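Aminotransferase, class I and II (Erwinia tasmaniensis, PDB 5Z0Q) belongs to the class I and II aminotransferase family, forms a two-chain assembly and binds pyridoxal-5'-phosphate. Local coordinates at residues 304-309 with 373-378; 298-303 with 365-370; 347-352 with 378-383; 175-180 with 327-332. All blocks are in the same frame, centred on the assembly; numbering follows the deposited sequence.

Contacts 1, 2 and 3 form a continuous packed body outside the ligand pocket, and contact 4 reaches the pocket itself. Contacts 1 and 2 share helix 290-313, with centres about 8 Å apart; contacts 1 and 3 share helix 371-385 and Leu378, with centres about 10 Å apart. Phe365, in a segment of contact 2, packs on Leu374 of contact 1, on Phe351 and Met381 of contact 3 and on Ile330 of contact 4. Contacts 2 and 4 also meet through Phe367 and Leu327. Contacts 3 and 4 use strands of one sheet. Asn176 of contact 4 lines the pyridoxal-5'-phosphate pocket, whereas CA of Gly368 in contact 2 is about 12 Å from the nearest ligand atom.

Contact 1: residues 304-309 with 373-378; sequences RDMLAQ and LLEEAL
Leu378 projects from helix 371-385 as a forked knob and fits against the paired side chains of Met306 and Leu307 on helix 290-313. One prong, Leu378 CD1, lies 3.7 Å from Met306 CG, and the other, Leu378 CD2, is 3.6 Å from Leu307 CD1, so the two prongs are divided between neighbouring residues. The return bump is the thioether of Met306. Its chi1 (-169°) sets CG anti to the backbone N, and an extended chi2 (-174°) carries SD on into the hollow bounded by Leu374, Glu375 and Leu378. There Met306 SD stands 3.9 Å from Leu378 CD1 and 4.2 Å from Glu375 CG, while Leu374 CD2 closes the hollow more loosely, at 4.4 Å from the same sulphur. Glu375 contributes its aliphatic CG to this wall. No hydrogen bond crosses the contact, which is made by apolar atoms and buries 259 Å² in total. The short helical segments run almost parallel, 6° apart, with their axes 10.9 Å from each other, a spacing bridged by side chains rather than by close backbones. Around this pair, Leu307 also touches Phe367 and Leu374 touches Phe365, both in the loop after strand 362-364, while Ala377 carries helix 371-385 onto Leu36 and Leu38 of strand 36-38.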
loop_
_atom_site.group_PDB
_atom_site.type_symbol
_atom_site.label_atom_id
_atom_site.label_comp_id
_atom_site.label_asym_id
_atom_site.label_seq_id
_atom_site.Cartn_x
_atom_site.Cartn_y
_atom_site.Cartn_z
ATOM N N ARG A 304 -2.668 -31.842 -7.631
ATOM C CA ARG A 304 -3.831 -31.594 -8.475
ATOM C C ARG A 304 -4.408 -32.896 -9.016
ATOM O O ARG A 304 -5.628 -33.099 -9.002
ATOM C CB ARG A 304 -3.452 -30.661 -9.625
ATOM C CG ARG A 304 -4.596 -30.357 -10.571
ATOM C CD ARG A 304 -4.077 -29.896 -11.921
ATOM N NE ARG A 304 -3.390 -30.967 -12.637
ATOM C CZ ARG A 304 -2.900 -30.851 -13.867
ATOM N NH1 ARG A 304 -3.017 -29.707 -14.527
ATOM N NH2 ARG A 304 -2.292 -31.880 -14.439
ATOM N N ASP A 305 -3.543 -33.790 -9.503
ATOM C CA ASP A 305 -4.018 -35.047 -10.073
ATOM C C ASP A 305 -4.710 -35.913 -9.029
ATOM O O ASP A 305 -5.655 -36.640 -9.353
ATOM C CB ASP A 305 -2.854 -35.808 -10.710
ATOM C CG ASP A 305 -2.273 -35.087 -11.910
ATOM O OD1 ASP A 305 -2.783 -34.001 -12.259
ATOM O OD2 ASP A 305 -1.306 -35.605 -12.506
ATOM N N MET A 306 -4.260 -35.847 -7.775
ATOM C CA MET A 306 -4.908 -36.619 -6.720
ATOM C C MET A 306 -6.292 -36.066 -6.405
ATOM O O MET A 306 -7.256 -36.828 -6.271
ATOM C CB MET A 306 -4.034 -36.629 -5.468
ATOM C CG MET A 306 -4.484 -37.612 -4.403
ATOM S SD MET A 306 -3.508 -37.450 -2.898
ATOM C CE MET A 306 -1.866 -37.341 -3.598
ATOM N N LEU A 307 -6.407 -34.741 -6.284
ATOM C CA LEU A 307 -7.705 -34.130 -6.020
ATOM C C LEU A 307 -8.669 -34.359 -7.177
ATOM O O LEU A 307 -9.858 -34.620 -6.961
ATOM C CB LEU A 307 -7.533 -32.634 -5.755
ATOM C CG LEU A 307 -8.805 -31.789 -5.645
ATOM C CD1 LEU A 307 -9.583 -32.130 -4.387
ATOM C CD2 LEU A 307 -8.467 -30.308 -5.682
ATOM N N ALA A 308 -8.172 -34.273 -8.414
ATOM C CA ALA A 308 -9.039 -34.437 -9.577
ATOM C C ALA A 308 -9.589 -35.855 -9.660
ATOM O O ALA A 308 -10.790 -36.053 -9.874
ATOM C CB ALA A 308 -8.278 -34.079 -10.855
ATOM N N GLN A 309 -8.724 -36.857 -9.490
ATOM C CA GLN A 309 -9.186 -38.239 -9.531
ATOM C C GLN A 309 -10.092 -38.567 -8.350
ATOM O O GLN A 309 -11.008 -39.388 -8.482
ATOM C CB GLN A 309 -7.987 -39.189 -9.569
ATOM C CG GLN A 309 -8.353 -40.665 -9.559
ATOM C CD GLN A 309 -7.169 -41.562 -9.860
ATOM O OE1 GLN A 309 -7.111 -42.707 -9.409
ATOM N NE2 GLN A 309 -6.218 -41.049 -10.633
ATOM N N LEU A 373 -1.485 -32.942 4.246
ATOM C CA LEU A 373 -2.696 -32.195 4.565
ATOM C C LEU A 373 -3.765 -32.378 3.495
ATOM O O LEU A 373 -4.962 -32.314 3.798
ATOM C CB LEU A 373 -2.367 -30.713 4.748
ATOM C CG LEU A 373 -3.516 -29.803 5.190
ATOM C CD1 LEU A 373 -4.128 -30.303 6.492
ATOM C CD2 LEU A 373 -3.043 -28.365 5.334
ATOM N N LEU A 374 -3.357 -32.610 2.245
ATOM C CA LEU A 374 -4.336 -32.850 1.190
ATOM C C LEU A 374 -5.033 -34.192 1.378
ATOM O O LEU A 374 -6.243 -34.305 1.151
ATOM C CB LEU A 374 -3.662 -32.786 -0.181
ATOM C CG LEU A 374 -4.587 -33.016 -1.379
ATOM C CD1 LEU A 374 -5.660 -31.944 -1.437
ATOM C CD2 LEU A 374 -3.798 -33.059 -2.677
ATOM N N GLU A 375 -4.284 -35.219 1.791
ATOM C CA GLU A 375 -4.885 -36.529 2.023
ATOM C C GLU A 375 -5.920 -36.471 3.140
ATOM O O GLU A 375 -6.982 -37.099 3.047
ATOM C CB GLU A 375 -3.798 -37.554 2.348
ATOM C CG GLU A 375 -2.826 -37.812 1.209
ATOM C CD GLU A 375 -1.639 -38.653 1.637
ATOM O OE1 GLU A 375 -1.464 -38.859 2.856
ATOM O OE2 GLU A 375 -0.880 -39.108 0.754
ATOM N N GLU A 376 -5.629 -35.720 4.206
ATOM C CA GLU A 376 -6.607 -35.554 5.276
ATOM C C GLU A 376 -7.842 -34.806 4.792
ATOM O O GLU A 376 -8.954 -35.083 5.254
ATOM C CB GLU A 376 -5.974 -34.824 6.460
ATOM C CG GLU A 376 -4.813 -35.568 7.100
ATOM C CD GLU A 376 -4.191 -34.801 8.251
ATOM O OE1 GLU A 376 -4.652 -33.675 8.537
ATOM O OE2 GLU A 376 -3.241 -35.326 8.869
ATOM N N ALA A 377 -7.669 -33.858 3.867
ATOM C CA ALA A 377 -8.816 -33.150 3.312
ATOM C C ALA A 377 -9.657 -34.065 2.433
ATOM O O ALA A 377 -10.892 -34.029 2.493
ATOM C CB ALA A 377 -8.346 -31.930 2.522
ATOM N N LEU A 378 -9.007 -34.893 1.612
ATOM C CA LEU A 378 -9.743 -35.805 0.744
ATOM C C LEU A 378 -10.517 -36.845 1.543
ATOM O O LEU A 378 -11.612 -37.249 1.135
ATOM C CB LEU A 378 -8.787 -36.488 -0.231
ATOM C CG LEU A 378 -8.153 -35.568 -1.274
ATOM C CD1 LEU A 378 -7.223 -36.345 -2.190
ATOM C CD2 LEU A 378 -9.238 -34.869 -2.073
#

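Contact 2: residues 298-303 with 365-370; sequences DYLRAN and FNFGCP
Asn303 ND2 reaches two backbone carbonyls of the loop 365-370, both through weak hydrogen bonds. The one to Cys369 O is 2.9 Å long but bent, with an N-H...O angle of 118°, whereas that to Phe367 O is nearly straight at 177° and stretched to 3.4 Å. Between the two acceptors the loop makes an inverse gamma turn centred on Gly368, whose N is held by Asn366 OD1 in an Asx turn. Phe367 CG takes the crowded position between backbone N and carbonyl carbon (chi1 58°). Ring atom CE1 of Phe367 lies 3.5 Å from Leu300 O. Leu300 CD2 packs on Gly368 CA at 3.8 Å. Farther along, the Tyr299 ring presents its edge to Cys369 O beside Pro370, the N-cap residue of helix 371-385. The chemistry implies a division of partners: one amide nitrogen, ND2 of Asn303, serves two backbone carbonyls of the loop through weak bonds, while Tyr299 OH takes up the N of Arg371 in a hydrogen bond at the start of the next helix.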
loop_
_atom_site.group_PDB
_atom_site.type_symbol
_atom_site.label_atom_id
_atom_site.label_comp_id
_atom_site.label_asym_id
_atom_site.label_seq_id
_atom_site.Cartn_x
_atom_site.Cartn_y
_atom_site.Cartn_z
ATOM N N ASP A 298 5.811 -29.278 -10.026
ATOM C CA ASP A 298 5.728 -30.734 -9.970
ATOM C C ASP A 298 4.955 -31.190 -8.740
ATOM O O ASP A 298 4.155 -32.131 -8.811
ATOM C CB ASP A 298 7.130 -31.342 -9.979
ATOM C CG ASP A 298 7.922 -30.971 -11.220
ATOM O OD1 ASP A 298 7.297 -30.683 -12.263
ATOM O OD2 ASP A 298 9.169 -30.971 -11.153
ATOM N N TYR A 299 5.175 -30.528 -7.603
ATOM C CA TYR A 299 4.455 -30.884 -6.385
ATOM C C TYR A 299 2.975 -30.542 -6.501
ATOM O O TYR A 299 2.118 -31.312 -6.051
ATOM C CB TYR A 299 5.081 -30.171 -5.187
ATOM C CG TYR A 299 4.679 -30.738 -3.844
ATOM C CD1 TYR A 299 5.383 -31.793 -3.278
ATOM C CD2 TYR A 299 3.606 -30.213 -3.137
ATOM C CE1 TYR A 299 5.027 -32.313 -2.049
ATOM C CE2 TYR A 299 3.241 -30.727 -1.906
ATOM C CZ TYR A 299 3.956 -31.777 -1.367
ATOM O OH TYR A 299 3.601 -32.295 -0.144
ATOM N N LEU A 300 2.654 -29.397 -7.109
ATOM C CA LEU A 300 1.258 -29.000 -7.248
ATOM C C LEU A 300 0.530 -29.847 -8.282
ATOM O O LEU A 300 -0.670 -30.104 -8.133
ATOM C CB LEU A 300 1.160 -27.519 -7.609
ATOM C CG LEU A 300 1.458 -26.533 -6.477
ATOM C CD1 LEU A 300 1.309 -25.098 -6.953
ATOM C CD2 LEU A 300 0.559 -26.800 -5.281
ATOM N N ARG A 301 1.224 -30.289 -9.335
ATOM C CA ARG A 301 0.582 -31.164 -10.310
ATOM C C ARG A 301 0.241 -32.514 -9.693
ATOM O O ARG A 301 -0.831 -33.071 -9.960
ATOM C CB ARG A 301 1.473 -31.345 -11.540
ATOM C CG ARG A 301 0.954 -32.403 -12.507
ATOM C CD ARG A 301 1.733 -32.438 -13.814
ATOM N NE ARG A 301 3.177 -32.392 -13.608
ATOM C CZ ARG A 301 3.954 -31.393 -14.014
ATOM N NH1 ARG A 301 3.427 -30.360 -14.659
ATOM N NH2 ARG A 301 5.261 -31.429 -13.784
ATOM N N ALA A 302 1.135 -33.050 -8.859
ATOM C CA ALA A 302 0.835 -34.297 -8.164
ATOM C C ALA A 302 -0.334 -34.121 -7.204
ATOM O O ALA A 302 -1.194 -35.002 -7.092
ATOM C CB ALA A 302 2.075 -34.798 -7.424
ATOM N N ASN A 303 -0.384 -32.984 -6.503
ATOM C CA ASN A 303 -1.528 -32.692 -5.646
ATOM C C ASN A 303 -2.793 -32.487 -6.469
ATOM O O ASN A 303 -3.882 -32.910 -6.062
ATOM C CB ASN A 303 -1.244 -31.460 -4.786
ATOM C CG ASN A 303 -0.338 -31.761 -3.609
ATOM O OD1 ASN A 303 0.324 -32.798 -3.567
ATOM N ND2 ASN A 303 -0.305 -30.852 -2.642
ATOM N N PHE A 365 -11.320 -25.134 -4.064
ATOM C CA PHE A 365 -10.448 -26.014 -3.295
ATOM C C PHE A 365 -9.008 -25.533 -3.431
ATOM O O PHE A 365 -8.481 -25.445 -4.545
ATOM C CB PHE A 365 -10.582 -27.458 -3.782
ATOM C CG PHE A 365 -10.065 -28.485 -2.812
ATOM C CD1 PHE A 365 -8.711 -28.593 -2.543
ATOM C CD2 PHE A 365 -10.936 -29.361 -2.186
ATOM C CE1 PHE A 365 -8.238 -29.539 -1.657
ATOM C CE2 PHE A 365 -10.466 -30.311 -1.301
ATOM C CZ PHE A 365 -9.116 -30.399 -1.037
ATOM N N ASN A 366 -8.372 -25.235 -2.302
ATOM C CA ASN A 366 -6.975 -24.813 -2.274
ATOM C C ASN A 366 -6.126 -26.032 -1.928
ATOM O O ASN A 366 -6.019 -26.416 -0.760
ATOM C CB ASN A 366 -6.769 -23.681 -1.272
ATOM C CG ASN A 366 -5.391 -23.046 -1.374
ATOM O OD1 ASN A 366 -4.439 -23.661 -1.856
ATOM N ND2 ASN A 366 -5.280 -21.805 -0.914
ATOM N N PHE A 367 -5.521 -26.645 -2.945
ATOM C CA PHE A 367 -4.597 -27.750 -2.733
ATOM C C PHE A 367 -3.141 -27.295 -2.752
ATOM O O PHE A 367 -2.244 -28.109 -2.998
ATOM C CB PHE A 367 -4.835 -28.860 -3.762
ATOM C CG PHE A 367 -4.713 -28.419 -5.195
ATOM C CD1 PHE A 367 -3.495 -28.476 -5.853
ATOM C CD2 PHE A 367 -5.825 -27.981 -5.895
ATOM C CE1 PHE A 367 -3.384 -28.083 -7.174
ATOM C CE2 PHE A 367 -5.721 -27.591 -7.219
ATOM C CZ PHE A 367 -4.500 -27.642 -7.859
ATOM N N GLY A 368 -2.892 -26.012 -2.495
ATOM C CA GLY A 368 -1.541 -25.518 -2.320
ATOM C C GLY A 368 -1.065 -25.728 -0.898
ATOM O O GLY A 368 -1.049 -24.795 -0.089
ATOM N N CYS A 369 -0.675 -26.959 -0.584
ATOM C CA CYS A 369 -0.348 -27.361 0.775
ATOM C C CYS A 369 0.433 -28.666 0.708
ATOM O O CYS A 369 0.454 -29.323 -0.341
ATOM C CB CYS A 369 -1.621 -27.530 1.620
ATOM S SG CYS A 369 -2.805 -28.703 0.932
ATOM N N PRO A 370 1.102 -29.059 1.795
ATOM C CA PRO A 370 1.779 -30.361 1.799
ATOM C C PRO A 370 0.794 -31.494 1.557
ATOM O O PRO A 370 -0.371 -31.432 1.955
ATOM C CB PRO A 370 2.400 -30.440 3.200
ATOM C CG PRO A 370 1.686 -29.402 4.006
ATOM C CD PRO A 370 1.358 -28.314 3.039
#

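Contact 3: residues 347-352 with 378-383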
loop_
_atom_site.group_PDB
_atom_site.type_symbol
_atom_site.label_atom_id
_atom_site.label_comp_id
_atom_site.label_asym_id
_atom_site.label_seq_id
_atom_site.Cartn_x
_atom_site.Cartn_y
_atom_site.Cartn_z
ATOM N N HIS A 347 -18.447 -30.436 8.133
ATOM C CA HIS A 347 -17.695 -31.680 8.028
ATOM C C HIS A 347 -16.193 -31.416 8.039
ATOM O O HIS A 347 -15.419 -32.157 7.428
ATOM C CB HIS A 347 -18.099 -32.456 6.776
ATOM C CG HIS A 347 -19.513 -32.949 6.802
ATOM N ND1 HIS A 347 -19.855 -34.204 7.263
ATOM C CD2 HIS A 347 -20.672 -32.358 6.427
ATOM C CE1 HIS A 347 -21.163 -34.363 7.168
ATOM N NE2 HIS A 347 -21.682 -33.258 6.665
ATOM N N GLY A 348 -15.773 -30.353 8.722
ATOM C CA GLY A 348 -14.362 -30.071 8.908
ATOM C C GLY A 348 -13.605 -29.686 7.657
ATOM O O GLY A 348 -12.423 -30.021 7.531
ATOM N N LEU A 349 -14.250 -28.986 6.727
ATOM C CA LEU A 349 -13.622 -28.582 5.474
ATOM C C LEU A 349 -13.956 -27.124 5.207
ATOM O O LEU A 349 -15.128 -26.778 5.027
ATOM C CB LEU A 349 -14.091 -29.466 4.316
ATOM C CG LEU A 349 -13.672 -30.934 4.416
ATOM C CD1 LEU A 349 -14.547 -31.811 3.536
ATOM C CD2 LEU A 349 -12.204 -31.097 4.047
ATOM N N GLY A 350 -12.932 -26.275 5.182
ATOM C CA GLY A 350 -13.130 -24.855 4.964
ATOM C C GLY A 350 -12.761 -24.401 3.567
ATOM O O GLY A 350 -11.611 -24.032 3.308
ATOM N N PHE A 351 -13.731 -24.424 2.660
ATOM C CA PHE A 351 -13.524 -24.034 1.274
ATOM C C PHE A 351 -13.915 -22.576 1.066
ATOM O O PHE A 351 -14.580 -21.954 1.897
ATOM C CB PHE A 351 -14.336 -24.932 0.335
ATOM C CG PHE A 351 -13.934 -26.375 0.376
ATOM C CD1 PHE A 351 -12.625 -26.739 0.649
ATOM C CD2 PHE A 351 -14.868 -27.372 0.140
ATOM C CE1 PHE A 351 -12.255 -28.072 0.687
ATOM C CE2 PHE A 351 -14.506 -28.706 0.175
ATOM C CZ PHE A 351 -13.197 -29.057 0.449
ATOM N N SER A 352 -13.486 -22.031 -0.071
ATOM C CA SER A 352 -13.953 -20.724 -0.514
ATOM C C SER A 352 -15.335 -20.881 -1.134
ATOM O O SER A 352 -15.507 -21.640 -2.094
ATOM C CB SER A 352 -12.978 -20.109 -1.515
ATOM O OG SER A 352 -11.887 -19.490 -0.857
ATOM N N LEU A 378 -9.007 -34.893 1.612
ATOM C CA LEU A 378 -9.743 -35.805 0.744
ATOM C C LEU A 378 -10.517 -36.845 1.543
ATOM O O LEU A 378 -11.612 -37.249 1.135
ATOM C CB LEU A 378 -8.787 -36.488 -0.231
ATOM C CG LEU A 378 -8.153 -35.568 -1.274
ATOM C CD1 LEU A 378 -7.223 -36.345 -2.190
ATOM C CD2 LEU A 378 -9.238 -34.869 -2.073
ATOM N N GLN A 379 -9.974 -37.289 2.680
ATOM C CA GLN A 379 -10.684 -38.271 3.489
ATOM C C GLN A 379 -11.885 -37.655 4.193
ATOM O O GLN A 379 -12.910 -38.326 4.368
ATOM C CB GLN A 379 -9.733 -38.910 4.501
ATOM C CG GLN A 379 -10.350 -40.048 5.301
ATOM C CD GLN A 379 -10.922 -41.149 4.421
ATOM O OE1 GLN A 379 -10.457 -41.374 3.304
ATOM N NE2 GLN A 379 -11.938 -41.840 4.925
ATOM N N ARG A 380 -11.787 -36.387 4.599
ATOM C CA ARG A 380 -12.952 -35.708 5.158
ATOM C C ARG A 380 -14.044 -35.524 4.113
ATOM O O ARG A 380 -15.231 -35.510 4.455
ATOM C CB ARG A 380 -12.549 -34.358 5.751
ATOM C CG ARG A 380 -11.665 -34.458 6.981
ATOM C CD ARG A 380 -11.544 -33.118 7.686
ATOM N NE ARG A 380 -10.804 -33.224 8.940
ATOM C CZ ARG A 380 -10.703 -32.246 9.833
ATOM N NH1 ARG A 380 -11.298 -31.082 9.614
ATOM N NH2 ARG A 380 -10.009 -32.431 10.947
ATOM N N MET A 381 -13.665 -35.380 2.840
ATOM C CA MET A 381 -14.662 -35.332 1.778
ATOM C C MET A 381 -15.334 -36.686 1.596
ATOM O O MET A 381 -16.558 -36.763 1.438
ATOM C CB MET A 381 -14.017 -34.876 0.469
ATOM C CG MET A 381 -13.538 -33.437 0.475
ATOM S SD MET A 381 -12.726 -32.984 -1.068
ATOM C CE MET A 381 -14.007 -33.385 -2.252
ATOM N N THR A 382 -14.547 -37.765 1.610
ATOM C CA THR A 382 -15.122 -39.103 1.517
ATOM C C THR A 382 -16.019 -39.397 2.712
ATOM O O THR A 382 -17.115 -39.947 2.556
ATOM C CB THR A 382 -14.009 -40.147 1.412
ATOM O OG1 THR A 382 -13.241 -39.911 0.227
ATOM C CG2 THR A 382 -14.589 -41.553 1.357
ATOM N N ARG A 383 -15.575 -39.022 3.913
ATOM C CA ARG A 383 -16.371 -39.270 5.109
ATOM C C ARG A 383 -17.654 -38.448 5.116
ATOM O O ARG A 383 -18.664 -38.884 5.678
ATOM C CB ARG A 383 -15.539 -38.973 6.357
ATOM C CG ARG A 383 -16.183 -39.417 7.662
ATOM C CD ARG A 383 -15.285 -39.131 8.859
ATOM N NE ARG A 383 -13.930 -39.643 8.667
ATOM C CZ ARG A 383 -12.862 -38.877 8.465
ATOM N NH1 ARG A 383 -12.987 -37.557 8.435
ATOM N NH2 ARG A 383 -11.669 -39.429 8.297
#
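Arg380 sets its CG anti to the carbonyl carbon (chi1 -67°) and then runs extended from CG to NE, which brings NE close to Gly348 O. Met381 and Leu349 share that first setting; they cross at about a right angle, with Leu349 CD1 3.6 Å from Met381 CG. Arg380 NH1 donates to Gly348 O over 2.6 Å with an N-H...O angle of 154°, in the carbonyl plane on a lone pair, and the oxygen lies near the guanidinium plane. Gly348 is the C-prime residue of a Schellman motif ending helix 340-345, and the chain passes directly into strand 349-353 of the five-stranded mixed sheet, between strands 36-38 and 362-364. The axis of helical segment 378-383 makes 101° with that of strand segment 349-352. The Leu349 and Arg380 side chains lie alongside, pointing opposite ways, with Leu349 CD2 3.7 Å from Arg380 CB. Further along the strand, Phe351 CZ meets Met381 SD at 4.2 Å, while Arg380 NH2 forms a salt bridge with Asp34 OD1.

Contact 4: residues 175-180 with 327-332. With PLP (pyridoxal-5'-phosphate), chain M.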
loop_
_atom_site.group_PDB
_atom_site.type_symbol
_atom_site.label_atom_id
_atom_site.label_comp_id
_atom_site.label_asym_id
_atom_site.label_seq_id
_atom_site.Cartn_x
_atom_site.Cartn_y
_atom_site.Cartn_z
ATOM N N HIS A 175 -7.407 -18.158 -15.565
ATOM C CA HIS A 175 -8.671 -17.695 -15.012
ATOM C C HIS A 175 -8.868 -18.202 -13.590
ATOM O O HIS A 175 -8.799 -19.408 -13.335
ATOM C CB HIS A 175 -9.838 -18.144 -15.891
ATOM C CG HIS A 175 -11.161 -17.613 -15.443
ATOM N ND1 HIS A 175 -11.878 -18.176 -14.409
ATOM C CD2 HIS A 175 -11.895 -16.562 -15.882
ATOM C CE1 HIS A 175 -12.997 -17.497 -14.232
ATOM N NE2 HIS A 175 -13.032 -16.513 -15.114
ATOM N N ASN A 176 -9.113 -17.276 -12.673
ATOM C CA ASN A 176 -9.560 -17.560 -11.315
ATOM C C ASN A 176 -11.081 -17.483 -11.267
ATOM O O ASN A 176 -11.650 -16.463 -11.671
ATOM C CB ASN A 176 -8.955 -16.561 -10.335
ATOM C CG ASN A 176 -9.139 -16.969 -8.885
ATOM O OD1 ASN A 176 -9.083 -18.150 -8.546
ATOM N ND2 ASN A 176 -9.354 -15.987 -8.020
ATOM N N PRO A 177 -11.781 -18.515 -10.771
ATOM C CA PRO A 177 -11.289 -19.720 -10.101
ATOM C C PRO A 177 -11.178 -20.972 -10.972
ATOM O O PRO A 177 -10.708 -22.001 -10.482
ATOM C CB PRO A 177 -12.344 -19.940 -9.023
ATOM C CG PRO A 177 -13.618 -19.520 -9.714
ATOM C CD PRO A 177 -13.251 -18.422 -10.689
ATOM N N GLY A 178 -11.606 -20.891 -12.233
ATOM C CA GLY A 178 -11.647 -22.085 -13.065
ATOM C C GLY A 178 -10.285 -22.727 -13.260
ATOM O O GLY A 178 -10.164 -23.955 -13.274
ATOM N N GLY A 179 -9.244 -21.912 -13.403
ATOM C CA GLY A 179 -7.923 -22.422 -13.699
ATOM C C GLY A 179 -7.638 -22.626 -15.168
ATOM O O GLY A 179 -6.656 -23.297 -15.507
ATOM N N THR A 180 -8.460 -22.066 -16.052
ATOM C CA THR A 180 -8.292 -22.262 -17.483
ATOM C C THR A 180 -7.146 -21.409 -18.012
ATOM O O THR A 180 -7.069 -20.209 -17.730
ATOM C CB THR A 180 -9.584 -21.914 -18.221
ATOM O OG1 THR A 180 -10.629 -22.799 -17.800
ATOM C CG2 THR A 180 -9.390 -22.040 -19.726
ATOM N N LEU A 327 -5.917 -24.053 -7.720
ATOM C CA LEU A 327 -7.333 -24.231 -7.429
ATOM C C LEU A 327 -8.033 -24.555 -8.741
ATOM O O LEU A 327 -7.621 -24.075 -9.802
ATOM C CB LEU A 327 -7.938 -22.975 -6.777
ATOM C CG LEU A 327 -7.060 -22.170 -5.809
ATOM C CD1 LEU A 327 -6.522 -20.915 -6.482
ATOM C CD2 LEU A 327 -7.788 -21.830 -4.516
ATOM N N GLY A 328 -9.088 -25.367 -8.682
ATOM C CA GLY A 328 -9.663 -25.897 -7.458
ATOM C C GLY A 328 -11.172 -25.706 -7.458
ATOM O O GLY A 328 -11.784 -25.526 -6.409
ATOM N N TRP A 329 -11.769 -25.761 -8.650
ATOM C CA TRP A 329 -13.160 -25.372 -8.876
ATOM C C TRP A 329 -14.028 -26.626 -8.942
ATOM O O TRP A 329 -14.007 -27.352 -9.942
ATOM C CB TRP A 329 -13.259 -24.552 -10.161
ATOM C CG TRP A 329 -14.509 -23.735 -10.336
ATOM C CD1 TRP A 329 -15.322 -23.719 -11.430
ATOM C CD2 TRP A 329 -15.070 -22.799 -9.405
ATOM N NE1 TRP A 329 -16.359 -22.839 -11.238
ATOM C CE2 TRP A 329 -16.229 -22.262 -10.003
ATOM C CE3 TRP A 329 -14.712 -22.370 -8.123
ATOM C CZ2 TRP A 329 -17.028 -21.316 -9.365
ATOM C CZ3 TRP A 329 -15.510 -21.431 -7.491
ATOM C CH2 TRP A 329 -16.652 -20.915 -8.112
ATOM N N ILE A 330 -14.800 -26.871 -7.884
ATOM C CA ILE A 330 -15.569 -28.103 -7.723
ATOM C C ILE A 330 -17.055 -27.778 -7.798
ATOM O O ILE A 330 -17.550 -26.928 -7.047
ATOM C CB ILE A 330 -15.240 -28.798 -6.391
ATOM C CG1 ILE A 330 -13.738 -29.070 -6.282
ATOM C CG2 ILE A 330 -16.036 -30.088 -6.251
ATOM C CD1 ILE A 330 -13.324 -29.644 -4.947
ATOM N N ASP A 331 -17.766 -28.467 -8.691
ATOM C CA ASP A 331 -19.215 -28.322 -8.806
ATOM C C ASP A 331 -19.881 -29.195 -7.749
ATOM O O ASP A 331 -19.811 -30.426 -7.814
ATOM C CB ASP A 331 -19.683 -28.705 -10.208
ATOM C CG ASP A 331 -21.166 -28.428 -10.431
ATOM O OD1 ASP A 331 -21.839 -27.946 -9.494
ATOM O OD2 ASP A 331 -21.659 -28.690 -11.550
ATOM N N ALA A 332 -20.535 -28.557 -6.777
ATOM C CA ALA A 332 -21.241 -29.259 -5.714
ATOM C C ALA A 332 -22.755 -29.164 -5.868
ATOM O O ALA A 332 -23.488 -29.355 -4.892
ATOM C CB ALA A 332 -20.810 -28.725 -4.349
HETATM N N1 PLP M . -5.730 -11.495 -8.934
HETATM C C2 PLP M . -6.245 -12.776 -8.886
HETATM C C2A PLP M . -7.039 -13.310 -10.042
HETATM C C3 PLP M . -6.024 -13.573 -7.769
HETATM O O3 PLP M . -6.535 -14.843 -7.722
HETATM C C4 PLP M . -5.286 -13.079 -6.699
HETATM C C4A PLP M . -4.897 -13.989 -5.572
HETATM C C5 PLP M . -4.774 -11.787 -6.752
HETATM C C6 PLP M . -4.998 -10.999 -7.875
HETATM C C5A PLP M . -3.972 -11.260 -5.583
HETATM O O4P PLP M . -3.983 -9.850 -5.557
HETATM P P PLP M . -3.439 -9.080 -4.252
HETATM O O1P PLP M . -4.083 -9.666 -3.017
HETATM O O2P PLP M . -3.773 -7.609 -4.345
HETATM O O3P PLP M . -1.941 -9.260 -4.180
#
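Trp329 lies against Pro177, joining the small five-stranded sheet to a loop that follows strand 166-172 of the large mixed sheet, in an arrangement consistent with the fold-type I architecture of this family. Traced outward, Trp329 CB lies 3.6 Å from Pro177 O and close to Gly178 CA. CG keeps near the same carbonyl oxygen, and from CD2 onward the six-membered ring lies under Pro177 CG and CB. CE3 is 3.4 Å from Pro177 CG and also meets Pro177 CB; CZ3 touches the same two carbons. At the far end, CH2 remains 3.7 Å from Pro177 CG. This is a CH-pi contact over the face: Pro177 CG sits 3.4 Å from the centroid of the six-membered ring of Trp329, 10° off the ring normal. The Trp329 indole further stacks with Phe362 and meets Trp151 edge-to-face. A cis peptide bond precedes Pro177, and the preceding residue, Asn176, turns to the ligand. Asn176 OD1 comes to 4.3 Å from Leu327 CD1 and has a weak hydrogen bond with Arg364 NH1. On the other branch of the amide, Asn176 ND2 lies 3.1 Å from O3 of pyridoxal-5'-phosphate.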